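Local structure of probable ABC transporter phosphite binding protein PhnD1 (Prochlorococcus marinus str. MIT 9301, 5LQ5) at residues 83-88 / 249-254; 88-93 / 203-208. The protein binds inorganic phosphite strongly, and methylphosphonate and phosphate only very weakly, probably as the solute-binding component of an ABC transporter. One frame throughout, in Å; residues are numbered along the deposited sequence. Where two conformers were deposited one is given.

Contact 1: 83-88 / 249-254; sequences QRDIDK and AKRFIK
Two short, straight backbone bonds join the two segments where Gln83 and Ile253 face each other as an antiparallel hydrogen-bonded pair: Gln83 N to Ile253 O and Ile253 N to Gln83 O, both 2.8 Å. Gln83 extends the pairing with its side chain, its NE2 meeting a lone pair of Lys254 O at 3.0 Å, while its OE1 is taken by Gln259.

Charge adds a second clamp. Arg251, extended from CG to NE, grips Asp85 side-on: NE reaches OD2 of Asp85 at 2.9 Å and NH2 reaches OD1, both on syn lone pairs, with the two flat groups only 22° from coplanar. A water donates to Asp85 OD2 and Arg251 O and accepts from Asp85 N. An alanine in place of Asp85 removes both carboxylate acceptors, and would probably leave the Arg251 side chain less firmly placed and the water held less well. Within 83-88, Arg84 holds Asp87 in a similar two-nitrogen grip, its NH1 donating to the carbonyl O of Phe247, and Asp87 OD2 also accepts from the backbone N of Arg84.

Apolar contacts fill in between. Ile253 CG1 lies against CG of Gln83 at 3.6 Å, its CD1 presses tightly on Lys88 CE at 3.4 Å, and its CG2 sits over one face of the Arg251 guanidinium. Arg84 runs alongside Phe252, its CG also touching Ala249 CB.

The pairing adds 252-253 as an outermost strand of the six-stranded mixed sheet, beside 79-84. Phe252 packs edge-to-face with Trp208 and Phe247 and touches Ile230 of helix 222-231, while Arg84 reaches Trp62 of strand 60-63.

Contact 2: 88-93 / 203-208; sequences KEFKSV and YVDYHW. With PO3 (phosphite ion), chain B.
The backbones run at about 100° to each other and meet in a single antiparallel bridge, Phe90 with Tyr203, a hydrogen-bonded pair closed by Phe90 N to Tyr203 O at 2.8 Å and Tyr203 N to Phe90 O at 2.9 Å. Tyr203 takes the crowded first torsion (chi1 52°), and its ring folds back over segment 88-93, with Phe90 O 3.4 Å above its centre. Its hydroxyl then reaches Ser92, OH donating to OG at 2.6 Å; that OG is also bonded to the carbonyl of Ser128.

This is the waist of a two-lobed periplasmic binding protein: each segment is part of a connection between the two sheets, and the phosphite lies in the cleft beside them. Phe90 stands at this boundary with CG anti to its backbone N. Tyr206 turns a ring edge to one face of Phe90 in a T-shaped pair, centroids 5.5 Å apart and planes at 66°, while Tyr203 OH lies at the Phe90 ring edge. Asp205 stands across the Phe90 ring, its CB 3.7 Å from Phe90 CG. Its carboxylate faces the ligand: OD2 is 2.5 Å from phosphite O1, and OD1 accepts from the backbone of Gly65. The Tyr206 hydroxyl, bonded to Asp13 and Asn176, lies 3.6 Å from the phosphite P, whose oxygens are held by Tyr46, Ser126, Thr127, Ser128 and His158.

Overall arrangement
Following the chain from the N terminus, strand 79-84 leads through the turn at 85-88 and the loop 89-91 into strand 92-97, leaving the six-stranded sheet for the five-stranded one. The chain returns at 203-208, where contact 2 closes a loop of 109 residues and strand 207-210 re-enters the first sheet beside 79-84. Only later, at 249-254, does contact 1 close a longer loop that encloses the shorter one entirely. Lys88 belongs to both contacts, whose centres lie 10 Å apart. Asp87 joins them, its carbonyl accepting from Asp205 N and its OD1 more weakly from Tyr206 N. Contact 1 thus lies at the margin of one sheet, and contact 2 pairs the two crossings beside the phosphite.

Contact 1: 83-88 / 249-254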
loop_
_atom_site.group_PDB
_atom_site.type_symbol
_atom_site.label_atom_id
_atom_site.label_comp_id
_atom_site.label_asym_id
_atom_site.label_seq_id
_atom_site.Cartn_x
_atom_site.Cartn_y
_atom_site.Cartn_z
ATOM N N GLN A 83 3.150 -9.810 -7.062
ATOM C CA GLN A 83 2.777 -9.423 -5.710
ATOM C C GLN A 83 3.699 -10.185 -4.757
ATOM O O GLN A 83 4.534 -10.963 -5.208
ATOM C CB GLN A 83 1.290 -9.729 -5.432
ATOM C CG GLN A 83 0.991 -11.231 -5.354
ATOM C CD GLN A 83 -0.470 -11.615 -5.225
ATOM O OE1 GLN A 83 -1.207 -11.023 -4.469
ATOM N NE2 GLN A 83 -0.874 -12.681 -5.918
ATOM N N ARG A 84 3.535 -9.957 -3.466
ATOM C CA ARG A 84 4.156 -10.792 -2.413
ATOM C C ARG A 84 3.179 -11.851 -1.935
ATOM O O ARG A 84 1.982 -11.734 -2.132
ATOM C CB ARG A 84 4.643 -9.942 -1.245
ATOM C CG ARG A 84 5.520 -8.767 -1.659
ATOM C CD ARG A 84 5.669 -7.701 -0.581
ATOM N NE ARG A 84 4.382 -7.093 -0.246
ATOM C CZ ARG A 84 4.214 -6.120 0.641
ATOM N NH1 ARG A 84 5.235 -5.633 1.324
ATOM N NH2 ARG A 84 3.004 -5.626 0.844
ATOM N N ASP A 85 3.688 -12.893 -1.280
ATOM C CA ASP A 85 2.795 -13.892 -0.673
ATOM C C ASP A 85 1.794 -13.245 0.268
ATOM O O ASP A 85 0.615 -13.567 0.220
ATOM C CB ASP A 85 3.573 -14.974 0.095
ATOM C CG ASP A 85 4.273 -15.943 -0.829
ATOM O OD1 ASP A 85 3.583 -16.756 -1.491
ATOM O OD2 ASP A 85 5.515 -15.881 -0.910
ATOM N N ILE A 86 2.270 -12.310 1.080
ATOM C CA ILE A 86 1.406 -11.607 2.051
ATOM C C ILE A 86 0.266 -10.784 1.426
ATOM O O ILE A 86 -0.802 -10.600 2.029
ATOM C CB ILE A 86 2.214 -10.745 3.058
ATOM C CG1 ILE A 86 1.305 -10.293 4.206
ATOM C CG2 ILE A 86 2.916 -9.556 2.415
ATOM C CD1 ILE A 86 0.585 -11.435 4.900
ATOM N N ASP A 87 0.487 -10.330 0.204
ATOM C CA ASP A 87 -0.553 -9.565 -0.499
ATOM C C ASP A 87 -1.809 -10.331 -0.860
ATOM O O ASP A 87 -2.836 -9.717 -1.139
ATOM C CB ASP A 87 0.032 -8.850 -1.717
ATOM C CG ASP A 87 1.092 -7.868 -1.335
ATOM O OD1 ASP A 87 0.806 -7.014 -0.454
ATOM O OD2 ASP A 87 2.204 -7.921 -1.913
ATOM N N LYS A 88 -1.733 -11.665 -0.874
ATOM C CA LYS A 88 -2.925 -12.511 -1.006
ATOM C C LYS A 88 -3.789 -12.600 0.264
ATOM O O LYS A 88 -4.972 -12.892 0.170
ATOM C CB LYS A 88 -2.571 -13.943 -1.478
ATOM C CG LYS A 88 -2.328 -14.045 -2.990
ATOM C CD LYS A 88 -2.356 -15.495 -3.473
ATOM C CE LYS A 88 -0.989 -16.118 -3.537
ATOM N NZ LYS A 88 -1.081 -17.591 -3.735
ATOM N N ALA A 249 9.531 -9.451 2.478
ATOM C CA ALA A 249 9.101 -10.620 1.705
ATOM C C ALA A 249 10.288 -11.495 1.362
ATOM O O ALA A 249 11.390 -10.994 1.197
ATOM C CB ALA A 249 8.395 -10.210 0.436
ATOM N N LYS A 250 10.038 -12.795 1.273
ATOM C CA LYS A 250 11.057 -13.789 0.828
ATOM C C LYS A 250 11.162 -13.909 -0.683
ATOM O O LYS A 250 12.163 -14.393 -1.221
ATOM C CB LYS A 250 10.786 -15.161 1.475
ATOM C CG LYS A 250 10.666 -15.113 3.001
ATOM C CD LYS A 250 11.958 -14.695 3.697
ATOM C CE LYS A 250 11.687 -14.029 5.038
ATOM N NZ LYS A 250 12.948 -13.690 5.754
ATOM N N ARG A 251 10.106 -13.465 -1.363
ATOM C CA ARG A 251 9.989 -13.567 -2.813
ATOM C C ARG A 251 8.825 -12.713 -3.323
ATOM O O ARG A 251 7.943 -12.308 -2.560
ATOM C CB ARG A 251 9.744 -15.022 -3.231
ATOM C CG ARG A 251 8.487 -15.650 -2.629
ATOM C CD ARG A 251 8.297 -17.081 -3.104
ATOM N NE ARG A 251 7.008 -17.623 -2.675
ATOM C CZ ARG A 251 6.388 -18.674 -3.205
ATOM N NH1 ARG A 251 6.929 -19.365 -4.208
ATOM N NH2 ARG A 251 5.199 -19.030 -2.726
ATOM N N PHE A 252 8.844 -12.474 -4.621
ATOM C CA PHE A 252 7.654 -12.059 -5.370
ATOM C C PHE A 252 7.053 -13.264 -6.082
ATOM O O PHE A 252 7.767 -14.174 -6.443
ATOM C CB PHE A 252 7.973 -10.973 -6.393
ATOM C CG PHE A 252 8.292 -9.630 -5.786
ATOM C CD1 PHE A 252 7.286 -8.808 -5.306
ATOM C CD2 PHE A 252 9.592 -9.199 -5.697
ATOM C CE1 PHE A 252 7.606 -7.574 -4.741
ATOM C CE2 PHE A 252 9.915 -7.984 -5.149
ATOM C CZ PHE A 252 8.921 -7.145 -4.682
ATOM N N ILE A 253 5.747 -13.224 -6.278
ATOM C CA ILE A 253 4.949 -14.274 -6.909
ATOM C C ILE A 253 4.005 -13.659 -7.937
ATOM O O ILE A 253 3.766 -12.447 -7.946
ATOM C CB ILE A 253 4.107 -15.071 -5.877
ATOM C CG1 ILE A 253 3.072 -14.174 -5.193
ATOM C CG2 ILE A 253 5.014 -15.724 -4.843
ATOM C CD1 ILE A 253 2.053 -14.954 -4.388
ATOM N N LYS A 254 3.436 -14.518 -8.764
ATOM C CA LYS A 254 2.495 -14.118 -9.804
ATOM C C LYS A 254 1.190 -13.548 -9.193
ATOM O O LYS A 254 0.763 -13.904 -8.098
ATOM C CB LYS A 254 2.142 -15.278 -10.749
ATOM C CG LYS A 254 3.343 -15.745 -11.532
ATOM C CD LYS A 254 2.979 -16.821 -12.520
ATOM C CE LYS A 254 4.231 -17.555 -12.949
ATOM N NZ LYS A 254 3.933 -18.624 -13.937
HETATM O O HOH W 1 6.455 -13.339 -0.465
#

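Contact 2: 88-93 / 203-208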
loop_
_atom_site.group_PDB
_atom_site.type_symbol
_atom_site.label_atom_id
_atom_site.label_comp_id
_atom_site.label_asym_id
_atom_site.label_seq_id
_atom_site.Cartn_x
_atom_site.Cartn_y
_atom_site.Cartn_z
ATOM N N LYS A 88 -1.733 -11.665 -0.874
ATOM C CA LYS A 88 -2.925 -12.511 -1.006
ATOM C C LYS A 88 -3.789 -12.600 0.264
ATOM O O LYS A 88 -4.972 -12.892 0.170
ATOM C CB LYS A 88 -2.571 -13.943 -1.478
ATOM C CG LYS A 88 -2.328 -14.045 -2.990
ATOM C CD LYS A 88 -2.356 -15.495 -3.473
ATOM C CE LYS A 88 -0.989 -16.118 -3.537
ATOM N NZ LYS A 88 -1.081 -17.591 -3.735
ATOM N N GLU A 89 -3.160 -12.380 1.414
ATOM C CA GLU A 89 -3.775 -12.505 2.755
ATOM C C GLU A 89 -3.375 -11.333 3.678
ATOM O O GLU A 89 -2.897 -11.520 4.814
ATOM C CB GLU A 89 -3.436 -13.862 3.409
ATOM C CG GLU A 89 -1.944 -14.114 3.644
ATOM C CD GLU A 89 -1.367 -15.177 2.720
ATOM O OE1 GLU A 89 -1.532 -15.042 1.492
ATOM O OE2 GLU A 89 -0.762 -16.158 3.213
ATOM N N PHE A 90 -3.588 -10.124 3.149
ATOM C CA PHE A 90 -3.104 -8.896 3.780
ATOM C C PHE A 90 -4.091 -8.477 4.883
ATOM O O PHE A 90 -5.274 -8.741 4.793
ATOM C CB PHE A 90 -2.924 -7.780 2.744
ATOM C CG PHE A 90 -1.858 -6.793 3.106
ATOM C CD1 PHE A 90 -0.538 -7.105 2.888
ATOM C CD2 PHE A 90 -2.151 -5.562 3.714
ATOM C CE1 PHE A 90 0.479 -6.276 3.275
ATOM C CE2 PHE A 90 -1.116 -4.705 4.082
ATOM C CZ PHE A 90 0.205 -5.069 3.875
ATOM N N LYS A 91 -3.563 -7.788 5.886
ATOM C CA LYS A 91 -4.328 -7.327 7.044
ATOM C C LYS A 91 -4.006 -5.885 7.442
ATOM O O LYS A 91 -2.906 -5.392 7.207
ATOM C CB LYS A 91 -4.090 -8.219 8.272
ATOM C CG LYS A 91 -4.455 -9.659 8.039
ATOM C CD LYS A 91 -3.990 -10.485 9.233
ATOM C CE LYS A 91 -4.409 -11.935 9.083
ATOM N NZ LYS A 91 -4.057 -12.678 10.322
ATOM N N SER A 92 -5.005 -5.242 8.043
ATOM C CA SER A 92 -4.819 -3.975 8.715
ATOM C C SER A 92 -4.787 -4.191 10.220
ATOM O O SER A 92 -5.268 -5.204 10.754
ATOM C CB SER A 92 -5.953 -3.005 8.405
ATOM O OG SER A 92 -6.106 -2.773 7.004
ATOM N N VAL A 93 -4.277 -3.174 10.889
ATOM C CA VAL A 93 -4.411 -3.001 12.328
ATOM C C VAL A 93 -5.083 -1.682 12.652
ATOM O O VAL A 93 -4.916 -0.654 11.959
ATOM C CB VAL A 93 -3.064 -3.083 13.077
ATOM C CG1 VAL A 93 -2.474 -4.472 12.883
ATOM C CG2 VAL A 93 -2.068 -1.990 12.645
ATOM N N TYR A 203 -7.520 -9.737 3.209
ATOM C CA TYR A 203 -7.980 -9.215 1.916
ATOM C C TYR A 203 -6.741 -9.125 0.991
ATOM O O TYR A 203 -5.619 -9.300 1.440
ATOM C CB TYR A 203 -8.715 -7.842 2.064
ATOM C CG TYR A 203 -7.909 -6.845 2.833
ATOM C CD1 TYR A 203 -6.930 -6.095 2.177
ATOM C CD2 TYR A 203 -8.060 -6.693 4.222
ATOM C CE1 TYR A 203 -6.138 -5.204 2.871
ATOM C CE2 TYR A 203 -7.273 -5.788 4.927
ATOM C CZ TYR A 203 -6.295 -5.060 4.241
ATOM O OH TYR A 203 -5.477 -4.177 4.914
ATOM N N VAL A 204 -6.957 -8.808 -0.289
ATOM C CA VAL A 204 -5.834 -8.690 -1.254
ATOM C C VAL A 204 -5.331 -7.240 -1.271
ATOM O O VAL A 204 -6.123 -6.326 -1.132
ATOM C CB VAL A 204 -6.229 -9.122 -2.683
ATOM C CG1 VAL A 204 -7.158 -8.130 -3.344
ATOM C CG2 VAL A 204 -5.001 -9.302 -3.531
ATOM N N ASP A 205 -4.033 -7.024 -1.483
ATOM C CA ASP A 205 -3.508 -5.654 -1.467
ATOM C C ASP A 205 -2.459 -5.387 -2.561
ATOM O O ASP A 205 -2.816 -5.182 -3.744
ATOM C CB ASP A 205 -3.081 -5.246 -0.050
ATOM C CG ASP A 205 -2.973 -3.705 0.124
ATOM O OD1 ASP A 205 -3.085 -2.952 -0.888
ATOM O OD2 ASP A 205 -2.868 -3.242 1.291
ATOM N N TYR A 206 -1.190 -5.277 -2.173
ATOM C CA TYR A 206 -0.220 -4.646 -3.055
ATOM C C TYR A 206 0.154 -5.474 -4.265
ATOM O O TYR A 206 0.153 -6.705 -4.220
ATOM C CB TYR A 206 1.062 -4.301 -2.307
ATOM C CG TYR A 206 0.948 -3.253 -1.229
ATOM C CD1 TYR A 206 1.402 -1.972 -1.467
ATOM C CD2 TYR A 206 0.471 -3.541 0.043
ATOM C CE1 TYR A 206 1.358 -0.987 -0.504
ATOM C CE2 TYR A 206 0.400 -2.554 1.042
ATOM C CZ TYR A 206 0.877 -1.290 0.776
ATOM O OH TYR A 206 0.801 -0.345 1.805
ATOM N N HIS A 207 0.491 -4.779 -5.348
ATOM C CA HIS A 207 0.932 -5.406 -6.586
ATOM C C HIS A 207 1.597 -4.456 -7.550
ATOM O O HIS A 207 1.317 -3.248 -7.549
ATOM C CB HIS A 207 -0.235 -6.118 -7.274
ATOM C CG HIS A 207 -1.389 -5.238 -7.655
ATOM N ND1 HIS A 207 -2.265 -4.701 -6.732
ATOM C CD2 HIS A 207 -1.860 -4.874 -8.868
ATOM C CE1 HIS A 207 -3.199 -4.013 -7.370
ATOM N NE2 HIS A 207 -2.978 -4.109 -8.664
ATOM N N TRP A 208 2.509 -5.016 -8.341
ATOM C CA TRP A 208 3.152 -4.324 -9.432
ATOM C C TRP A 208 2.266 -4.314 -10.650
ATOM O O TRP A 208 1.743 -5.345 -11.044
ATOM C CB TRP A 208 4.465 -4.988 -9.830
ATOM C CG TRP A 208 5.609 -4.809 -8.869
ATOM C CD1 TRP A 208 6.153 -5.749 -8.019
ATOM C CD2 TRP A 208 6.401 -3.625 -8.715
ATOM N NE1 TRP A 208 7.196 -5.193 -7.335
ATOM C CE2 TRP A 208 7.382 -3.904 -7.752
ATOM C CE3 TRP A 208 6.351 -2.356 -9.282
ATOM C CZ2 TRP A 208 8.315 -2.953 -7.355
ATOM C CZ3 TRP A 208 7.288 -1.418 -8.904
ATOM C CH2 TRP A 208 8.247 -1.719 -7.945
HETATM P P PO3 B . -2.439 0.393 0.506
HETATM O O1 PO3 B . -2.868 -0.728 1.510
HETATM O O2 PO3 B . -3.476 0.660 -0.660
HETATM O O3 PO3 B . -2.068 1.705 1.253
#